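Local atomic coordinates of arylamine n-acetyltransferase (Mycobacterium smegmatis, PDB entry 1W5R), a protein that catalyses the transfer of an acetyl group to arylamines, in this family typically from acetyl-coenzyme A through an acyl-enzyme intermediate. Residues Ser196-Val199 against Ser200-Gly204; Arg187-Ile190 against Asp191-Gly195; Gly265-Val268 against Gln269-Val272. The protein carries 1 engineered substitution. All blocks are in the same frame, centred on the assembly; numbering follows the deposited sequence.

Interaction 1. Residues Ser196-Val199 against Ser200-Gly204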
ATOM      1  N   SER A 196      29.775   3.721  15.914  1.00  8.78           N
ATOM      2  CA  SER A 196      29.249   2.630  15.103  1.00  8.47           C
ATOM      3  C   SER A 196      29.327   1.287  15.837  1.00  8.89           C
ATOM      4  O   SER A 196      28.445   0.430  15.691  1.00  9.09           O
ATOM      5  CB  SER A 196      29.974   2.534  13.762  1.00  8.67           C
ATOM      6  OG  SER A 196      29.312   1.592  12.919  1.00  9.00           O
ATOM      7  N   TRP A 197      30.397   1.084  16.602  1.00  8.52           N
ATOM      8  CA  TRP A 197      30.465  -0.104  17.442  1.00  9.18           C
ATOM      9  C   TRP A 197      29.245  -0.189  18.374  1.00  9.10           C
ATOM     10  O   TRP A 197      28.606  -1.251  18.474  1.00  9.94           O
ATOM     11  CB  TRP A 197      31.773  -0.113  18.258  1.00  8.97           C
ATOM     12  CG  TRP A 197      31.895  -1.344  19.110  1.00  8.56           C
ATOM     13  CD1 TRP A 197      31.653  -1.451  20.456  1.00  8.70           C
ATOM     14  CD2 TRP A 197      32.225  -2.656  18.654  1.00  9.54           C
ATOM     15  NE1 TRP A 197      31.838  -2.761  20.867  1.00  9.79           N
ATOM     16  CE2 TRP A 197      32.188  -3.514  19.775  1.00  9.89           C
ATOM     17  CE3 TRP A 197      32.570  -3.186  17.406  1.00 10.18           C
ATOM     18  CZ2 TRP A 197      32.460  -4.888  19.674  1.00 10.40           C
ATOM     19  CZ3 TRP A 197      32.848  -4.549  17.312  1.00  9.99           C
ATOM     20  CH2 TRP A 197      32.781  -5.380  18.440  1.00  9.99           C
ATOM     21  N   TYR A 198      28.930   0.910  19.053  1.00  9.34           N
ATOM     22  CA  TYR A 198      27.774   0.975  19.948  1.00  9.11           C
ATOM     23  C   TYR A 198      26.465   0.647  19.225  1.00  8.76           C
ATOM     24  O   TYR A 198      25.686  -0.215  19.654  1.00  9.59           O
ATOM     25  CB  TYR A 198      27.695   2.374  20.570  1.00  9.94           C
ATOM     26  CG  TYR A 198      26.635   2.552  21.638  1.00 10.80           C
ATOM     27  CD1 TYR A 198      26.834   2.061  22.936  1.00 10.94           C
ATOM     28  CD2 TYR A 198      25.446   3.241  21.368  1.00 10.78           C
ATOM     29  CE1 TYR A 198      25.881   2.233  23.931  1.00 12.67           C
ATOM     30  CE2 TYR A 198      24.487   3.424  22.363  1.00 12.11           C
ATOM     31  CZ  TYR A 198      24.710   2.910  23.638  1.00 12.77           C
ATOM     32  OH  TYR A 198      23.755   3.091  24.619  1.00 15.48           O
ATOM     33  N   VAL A 199      26.239   1.333  18.106  1.00  8.55           N
ATOM     34  CA  VAL A 199      24.954   1.207  17.405  1.00  8.09           C
ATOM     35  C   VAL A 199      24.782  -0.213  16.843  1.00  8.50           C
ATOM     36  O   VAL A 199      23.652  -0.731  16.759  1.00  8.73           O
ATOM     37  CB  VAL A 199      24.840   2.250  16.269  1.00  7.89           C
ATOM     38  CG1 VAL A 199      23.488   2.129  15.577  1.00  8.96           C
ATOM     39  CG2 VAL A 199      24.955   3.659  16.828  1.00  9.99           C
ATOM     40  N   SER A 200      25.897  -0.833  16.451  1.00  8.03           N
ATOM     41  CA  SER A 200      25.837  -2.145  15.801  1.00  7.98           C
ATOM     42  C   SER A 200      25.963  -3.322  16.771  1.00  8.61           C
ATOM     43  O   SER A 200      25.779  -4.468  16.340  1.00  8.98           O
ATOM     44  CB  SER A 200      26.857  -2.260  14.651  1.00  7.92           C
ATOM     45  OG  SER A 200      28.189  -2.284  15.156  1.00  8.41           O
ATOM     46  N   THR A 201      26.263  -3.059  18.049  1.00  8.94           N
ATOM     47  CA  THR A 201      26.443  -4.171  19.016  1.00  9.51           C
ATOM     48  C   THR A 201      25.692  -4.060  20.333  1.00  9.99           C
ATOM     49  O   THR A 201      25.533  -5.069  21.018  1.00 11.60           O
ATOM     50  CB  THR A 201      27.921  -4.466  19.347  1.00  9.42           C
ATOM     51  OG1 THR A 201      28.485  -3.372  20.079  1.00 11.10           O
ATOM     52  CG2 THR A 201      28.701  -4.691  18.082  1.00  9.88           C
ATOM     53  N   HIS A 202      25.253  -2.866  20.726  1.00 10.46           N
ATOM     54  CA  HIS A 202      24.564  -2.769  22.001  1.00 11.90           C
ATOM     55  C   HIS A 202      23.216  -3.507  21.898  1.00 12.93           C
ATOM     56  O   HIS A 202      22.468  -3.269  20.951  1.00 12.92           O
ATOM     57  CB  HIS A 202      24.373  -1.319  22.435  1.00 11.88           C
ATOM     58  CG  HIS A 202      23.855  -1.198  23.832  1.00 13.23           C
ATOM     59  ND1 HIS A 202      22.531  -1.408  24.151  1.00 15.79           N
ATOM     60  CD2 HIS A 202      24.487  -0.936  25.000  1.00 15.58           C
ATOM     61  CE1 HIS A 202      22.367  -1.265  25.456  1.00 16.30           C
ATOM     62  NE2 HIS A 202      23.539  -0.982  25.994  1.00 15.78           N
ATOM     63  N   PRO A 203      22.916  -4.414  22.859  1.00 14.12           N
ATOM     64  CA  PRO A 203      21.724  -5.278  22.724  1.00 15.00           C
ATOM     65  C   PRO A 203      20.387  -4.545  22.759  1.00 15.64           C
ATOM     66  O   PRO A 203      19.363  -5.144  22.391  1.00 16.63           O
ATOM     67  CB  PRO A 203      21.852  -6.258  23.899  1.00 15.95           C
ATOM     68  CG  PRO A 203      22.730  -5.589  24.878  1.00 15.81           C
ATOM     69  CD  PRO A 203      23.674  -4.718  24.089  1.00 14.58           C
ATOM     70  N   GLY A 204      20.399  -3.278  23.169  1.00 14.99           N
ATOM     71  CA  GLY A 204      19.204  -2.427  23.158  1.00 15.27           C
ATOM     72  C   GLY A 204      19.110  -1.486  21.966  1.00 14.86           C
ATOM     73  O   GLY A 204      18.136  -0.739  21.841  1.00 15.67           O
TER

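Interaction 2. Residues Arg187-Ile190 against Asp191-Gly195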
ATOM      1  N   ARG A 187      34.757  15.395  13.281  1.00 13.75           N
ATOM      2  CA  ARG A 187      35.064  14.192  14.044  1.00 13.33           C
ATOM      3  C   ARG A 187      36.080  13.337  13.323  1.00 12.58           C
ATOM      4  O   ARG A 187      36.018  13.179  12.096  1.00 13.12           O
ATOM      5  CB  ARG A 187      33.801  13.351  14.280  1.00 13.11           C
ATOM      6  CG  ARG A 187      32.632  14.092  14.894  1.00 13.54           C
ATOM      7  CD  ARG A 187      33.018  14.604  16.267  1.00 14.59           C
ATOM      8  NE  ARG A 187      31.878  15.192  16.960  1.00 14.11           N
ATOM      9  CZ  ARG A 187      31.943  15.803  18.134  1.00 16.28           C
ATOM     10  NH1 ARG A 187      33.111  15.913  18.775  1.00 18.68           N
ATOM     11  NH2 ARG A 187      30.835  16.288  18.675  1.00 17.39           N
ATOM     12  N   PRO A 188      37.043  12.779  14.082  1.00 12.32           N
ATOM     13  CA  PRO A 188      37.954  11.847  13.460  1.00 11.87           C
ATOM     14  C   PRO A 188      37.289  10.492  13.263  1.00 11.32           C
ATOM     15  O   PRO A 188      36.327  10.151  13.979  1.00 11.18           O
ATOM     16  CB  PRO A 188      39.074  11.717  14.501  1.00 11.97           C
ATOM     17  CG  PRO A 188      38.395  11.928  15.809  1.00 12.71           C
ATOM     18  CD  PRO A 188      37.299  12.947  15.521  1.00 12.19           C
ATOM     19  N   ARG A 189      37.826   9.711  12.332  1.00 11.07           N
ATOM     20  CA  ARG A 189      37.217   8.427  11.994  1.00 10.70           C
ATOM     21  C   ARG A 189      37.036   7.524  13.209  1.00 10.96           C
ATOM     22  O   ARG A 189      36.008   6.863  13.346  1.00 10.90           O
ATOM     23  CB  ARG A 189      37.997   7.710  10.895  1.00 11.11           C
ATOM     24  CG  ARG A 189      37.323   6.434  10.428  1.00 14.15           C
ATOM     25  CD  ARG A 189      37.978   5.878   9.192  1.00 19.48           C
ATOM     26  NE  ARG A 189      39.263   5.249   9.472  1.00 23.93           N
ATOM     27  CZ  ARG A 189      40.217   5.063   8.564  1.00 26.82           C
ATOM     28  NH1 ARG A 189      40.047   5.485   7.313  1.00 28.39           N
ATOM     29  NH2 ARG A 189      41.348   4.469   8.909  1.00 28.71           N
ATOM     30  N   ILE A 190      38.034   7.489  14.085  1.00 10.52           N
ATOM     31  CA  ILE A 190      37.943   6.611  15.244  1.00 10.83           C
ATOM     32  C   ILE A 190      36.721   6.904  16.130  1.00 10.63           C
ATOM     33  O   ILE A 190      36.119   5.984  16.688  1.00 10.82           O
ATOM     34  CB  ILE A 190      39.269   6.593  16.072  1.00 11.01           C
ATOM     35  CG1 ILE A 190      39.220   5.515  17.168  1.00 11.16           C
ATOM     36  CG2 ILE A 190      39.569   7.951  16.679  1.00 12.41           C
ATOM     37  CD1 ILE A 190      39.061   4.097  16.656  1.00 11.96           C
ATOM     38  N   ASP A 191      36.378   8.182  16.283  1.00 10.13           N
ATOM     39  CA  ASP A 191      35.226   8.540  17.122  1.00 10.15           C
ATOM     40  C   ASP A 191      33.917   8.081  16.463  1.00  9.94           C
ATOM     41  O   ASP A 191      32.971   7.711  17.153  1.00 10.27           O
ATOM     42  CB  ASP A 191      35.154  10.050  17.395  1.00 11.10           C
ATOM     43  CG  ASP A 191      36.267  10.544  18.318  1.00 12.00           C
ATOM     44  OD1 ASP A 191      37.093   9.725  18.766  1.00 12.68           O
ATOM     45  OD2 ASP A 191      36.297  11.772  18.587  1.00 13.41           O
ATOM     46  N   LEU A 192      33.870   8.141  15.136  1.00  9.14           N
ATOM     47  CA  LEU A 192      32.742   7.570  14.387  1.00  9.26           C
ATOM     48  C   LEU A 192      32.698   6.049  14.545  1.00  9.06           C
ATOM     49  O   LEU A 192      31.623   5.469  14.681  1.00  9.75           O
ATOM     50  CB  LEU A 192      32.848   7.956  12.905  1.00  9.19           C
ATOM     51  CG  LEU A 192      32.836   9.470  12.633  1.00  9.89           C
ATOM     52  CD1 LEU A 192      32.966   9.716  11.136  1.00 11.14           C
ATOM     53  CD2 LEU A 192      31.551  10.109  13.179  1.00 11.31           C
ATOM     54  N   GLU A 193      33.864   5.410  14.518  1.00  9.37           N
ATOM     55  CA  GLU A 193      33.938   3.963  14.692  1.00  8.97           C
ATOM     56  C   GLU A 193      33.480   3.509  16.086  1.00  8.84           C
ATOM     57  O   GLU A 193      32.866   2.453  16.210  1.00 10.02           O
ATOM     58  CB  GLU A 193      35.351   3.461  14.359  1.00  8.97           C
ATOM     59  CG  GLU A 193      35.582   3.452  12.845  1.00 10.06           C
ATOM     60  CD  GLU A 193      37.001   3.132  12.393  1.00 10.66           C
ATOM     61  OE1 GLU A 193      37.967   3.293  13.176  1.00 15.01           O
ATOM     62  OE2 GLU A 193      37.143   2.742  11.222  1.00 11.29           O
ATOM     63  N   VAL A 194      33.762   4.297  17.130  1.00  9.06           N
ATOM     64  CA  VAL A 194      33.292   3.970  18.490  1.00  9.17           C
ATOM     65  C   VAL A 194      31.746   4.065  18.531  1.00  9.19           C
ATOM     66  O   VAL A 194      31.064   3.209  19.092  1.00  9.35           O
ATOM     67  CB  VAL A 194      33.953   4.898  19.538  1.00  9.01           C
ATOM     68  CG1 VAL A 194      33.304   4.787  20.903  1.00 10.01           C
ATOM     69  CG2 VAL A 194      35.465   4.599  19.627  1.00 11.01           C
ATOM     70  N   GLY A 195      31.199   5.105  17.917  1.00  9.29           N
ATOM     71  CA  GLY A 195      29.746   5.235  17.803  1.00  9.27           C
ATOM     72  C   GLY A 195      29.153   4.065  17.040  1.00  9.18           C
ATOM     73  O   GLY A 195      28.156   3.468  17.468  1.00  9.45           O
TER
HETATM   74  O   HOH W   1      35.711  14.461  18.388  1.00 22.69           O
HETATM   75  O   HOH W   2      40.362   4.365  12.213  1.00 35.48           O

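Interaction 3. Residues Gly265-Val268 against Gln269-Val272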
ATOM      1  N   GLY A 265      24.643 -18.974   4.835  1.00 32.42           N
ATOM      2  CA  GLY A 265      24.887 -19.801   6.050  1.00 31.92           C
ATOM      3  C   GLY A 265      24.653 -19.094   7.390  1.00 31.59           C
ATOM      4  O   GLY A 265      25.124 -19.562   8.444  1.00 31.94           O
ATOM      5  N   ARG A 266      23.921 -17.990   7.360  1.00 30.66           N
ATOM      6  CA  ARG A 266      23.659 -17.239   8.583  1.00 29.76           C
ATOM      7  C   ARG A 266      22.198 -17.371   9.045  1.00 28.89           C
ATOM      8  O   ARG A 266      21.812 -16.816  10.075  1.00 29.18           O
ATOM      9  CB  ARG A 266      24.090 -15.792   8.414  1.00 29.84           C
ATOM     10  CG  ARG A 266      25.580 -15.674   8.140  1.00 30.04           C
ATOM     11  CD  ARG A 266      26.133 -14.258   8.401  1.00 30.58           C
ATOM     12  NE  ARG A 266      27.583 -14.178   8.239  1.00 30.58           N
ATOM     13  CZ  ARG A 266      28.456 -14.142   9.244  1.00 30.70           C
ATOM     14  NH1 ARG A 266      28.039 -14.181  10.504  1.00 30.39           N
ATOM     15  NH2 ARG A 266      29.754 -14.064   8.984  1.00 31.33           N
ATOM     16  N   ASP A 267      21.405 -18.099   8.271  1.00 27.45           N
ATOM     17  CA  ASP A 267      19.938 -18.279   8.480  1.00 26.13           C
ATOM     18  C   ASP A 267      19.217 -16.957   8.664  1.00 23.94           C
ATOM     19  O   ASP A 267      18.551 -16.692   9.669  1.00 23.59           O
ATOM     20  CB  ASP A 267      19.621 -19.281   9.574  1.00 26.72           C
ATOM     21  CG  ASP A 267      18.250 -19.904   9.340  1.00 28.92           C
ATOM     22  OD1 ASP A 267      17.517 -19.382   8.479  1.00 30.08           O
ATOM     23  OD2 ASP A 267      17.935 -20.900  10.022  1.00 31.50           O
ATOM     24  N   VAL A 268      19.383 -16.136   7.634  1.00 22.29           N
ATOM     25  CA  VAL A 268      18.779 -14.839   7.566  1.00 20.49           C
ATOM     26  C   VAL A 268      17.271 -14.947   7.795  1.00 20.15           C
ATOM     27  O   VAL A 268      16.699 -14.169   8.561  1.00 18.74           O
ATOM     28  CB  VAL A 268      19.040 -14.187   6.191  1.00 20.44           C
ATOM     29  CG1 VAL A 268      18.364 -12.832   6.110  1.00 20.12           C
ATOM     30  CG2 VAL A 268      20.537 -14.050   5.933  1.00 20.56           C
ATOM     31  N   GLN A 269      16.634 -15.916   7.138  1.00 19.94           N
ATOM     32  CA  GLN A 269      15.187 -16.021   7.171  1.00 20.06           C
ATOM     33  C   GLN A 269      14.687 -16.234   8.599  1.00 18.62           C
ATOM     34  O   GLN A 269      13.725 -15.592   9.016  1.00 19.36           O
ATOM     35  CB  GLN A 269      14.684 -17.130   6.226  1.00 20.10           C
ATOM     36  CG  GLN A 269      13.222 -16.953   5.813  1.00 21.30           C
ATOM     37  CD  GLN A 269      12.675 -18.124   5.028  1.00 21.80           C
ATOM     38  OE1 GLN A 269      12.522 -18.047   3.813  1.00 24.32           O
ATOM     39  NE2 GLN A 269      12.381 -19.221   5.722  1.00 22.18           N
ATOM     40  N   ALA A 270      15.358 -17.107   9.358  1.00 18.12           N
ATOM     41  CA  ALA A 270      14.990 -17.372  10.748  1.00 17.12           C
ATOM     42  C   ALA A 270      15.181 -16.161  11.662  1.00 16.54           C
ATOM     43  O   ALA A 270      14.386 -15.931  12.559  1.00 16.52           O
ATOM     44  CB  ALA A 270      15.750 -18.583  11.304  1.00 17.88           C
ATOM     45  N   ARG A 271      16.228 -15.374  11.423  1.00 15.67           N
ATOM     46  CA  ARG A 271      16.450 -14.210  12.261  1.00 14.53           C
ATOM     47  C   ARG A 271      15.442 -13.104  11.938  1.00 13.70           C
ATOM     48  O   ARG A 271      14.948 -12.421  12.831  1.00 14.27           O
ATOM     49  CB  ARG A 271      17.881 -13.701  12.085  1.00 14.39           C
ATOM     50  CG  ARG A 271      18.213 -12.424  12.857  1.00 14.64           C
ATOM     51  CD  ARG A 271      17.942 -12.519  14.369  1.00 15.13           C
ATOM     52  NE  ARG A 271      18.393 -11.295  15.033  1.00 15.21           N
ATOM     53  CZ  ARG A 271      17.888 -10.790  16.152  1.00 15.47           C
ATOM     54  NH1 ARG A 271      16.879 -11.391  16.788  1.00 16.34           N
ATOM     55  NH2 ARG A 271      18.392  -9.652  16.628  1.00 16.78           N
ATOM     56  N   VAL A 272      15.160 -12.932  10.656  1.00 13.36           N
ATOM     57  CA  VAL A 272      14.119 -11.993  10.237  1.00 13.17           C
ATOM     58  C   VAL A 272      12.766 -12.372  10.860  1.00 13.97           C
ATOM     59  O   VAL A 272      12.011 -11.505  11.297  1.00 14.05           O
ATOM     60  CB  VAL A 272      14.069 -11.890   8.708  1.00 13.34           C
ATOM     61  CG1 VAL A 272      12.841 -11.116   8.244  1.00 13.57           C
ATOM     62  CG2 VAL A 272      15.320 -11.199   8.210  1.00 12.99           C
TER

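Interaction 1. Residues Ser196-Val199 against Ser200-Gly204
S196 and S200 sit one turn apart near the end of helix 189-201, where short hydroxyl side chains turn back on the backbone. Among the hydrogen bonds, S196 O is gripped twice by S200: its N comes at 2.9 Å and its OG at 2.8 Å, from opposite faces of the carbonyl plane. With chi1 at 69°, S200 OG is folded back to reach the preceding turn. T201 does likewise, OG1 reaching W197 O at 2.7 Å from above the carbonyl plane. H202 N bonds to Y198 O at 2.9 Å, whereas the bond from T201 N to the same oxygen is weak.

Two of the ring contacts are CH-pi. T201 CG2 lies 3.9 Å from the centroid of the six-membered W197 ring, almost on its normal, and H202 CB approaches a Y198 face similarly. The Y198 and H202 rings meet obliquely, CE1 to CD2 at 3.6 Å. G204 N donates to H202 ND1 (3.0 Å), holding the imidazole against the departing loop.

The buried S196 OG and S200 OG bond to backbone atoms of V52, while the outward W197 and T201 touch P51 of the same loop. V199 packs on helix 73-87, including the engineered Q73.

Interaction 2. Residues Arg187-Ile190 against Asp191-Gly195
R187 CB and L192 CD2 meet at 4.1 Å across the N-terminal turn of an alpha-helix, with P188 as its N-cap. A residue just before a helix has no helical carbonyl behind it for an N-H to reach, so proline's missing N-H costs no helix bond, while P188 O receives weak bonds from D191 N and L192 N. Full helical bonding follows, E193 N to R189 O at 2.8 Å and V194 N to I190 O at 2.9 Å.

The close-packed side is small. L192, the one buried residue here, carries its branched end inward against L55 of a loop and N114 of strand 111-119; of R187, only CB reaches it.

D191 and R189 form the looser solvent side. D191 lays OD2 alongside CD and CG of the P188 ring, 3.4 Å from CD; an acid in this first turn probably gains from the helix dipole. A water bridges OD2 to R187 NH1, whose salt-bridge partner is E185. R189 bends at chi3 (74°), carrying its guanidinium near E193, which lies between the two sides, its OE2 turned to the protein and bonded by L55 N. The salt bridge is long, NE to OE2 3.7 Å, with that oxygen well out of the guanidinium plane. A second water completes the pair: it accepts from R189 NE in the guanidinium plane and donates to E193 OE1 at 2.8 Å.

Interaction 3. Residues Gly265-Val268 against Gln269-Val272
D267 ends the loop with left-handed backbone angles (phi 51°, psi 58°), and at V268 the chain takes up right-handed helical angles that run on through V272. Two main-chain bonds open the helix: R271 N reaches D267 O at 3.2 Å, in the carbonyl plane, and V272 N meets V268 O at 2.9 Å, nearly along the C=O axis.

Among the side chains, D267 acts as the N-cap. With CG anti to the backbone N (chi1 -154°), its carboxylate swings over the start of the helix and OD1 accepts from A270 N at 3.3 Å. The bond is fairly straight at the hydrogen, yet the N-H meets OD1 from above the carboxylate plane. Both carboxylate oxygens also rest 3.4 Å from A270 CB, a methyl small enough to let the acid come close. V268 and V272 lie side by side one turn apart, V268 CG1 touching V272 CG2 at 4.0 Å; V272 is buried against helix 245-255, while V268 rests on L48 and L263. R271 sends its guanidinium elsewhere, to E274 and L47 O.

A short acid at the N-cap thus satisfies an amide that has no preceding helical carbonyl, and its negative charge probably interacts favourably with the positive end of the helix dipole. Because the alanine side chain offers no acceptor for the D267 backbone N-H, there is no reciprocal side-chain bond of the capping-box kind.

In the fold
Interactions 2 and 1 follow each other along helix 189-201, from its N-cap to the loop beyond it, their centres 14 Å apart. Both turn one side of the helix to the loop holding P51, V52, D54 and L55, so this loop runs beside two successive parts of the helix. Interaction 1 adjoins the active site: V199 touches the engineered Q73, at the position of the family's catalytic cysteine. Interaction 3, in the C-terminal helix 268-274, is more remote, its centre about 19 Å from that of interaction 1 and 30 Å from that of interaction 2. It packs on helix 245-255, and its nearest atoms stay about 7 Å from interaction 1.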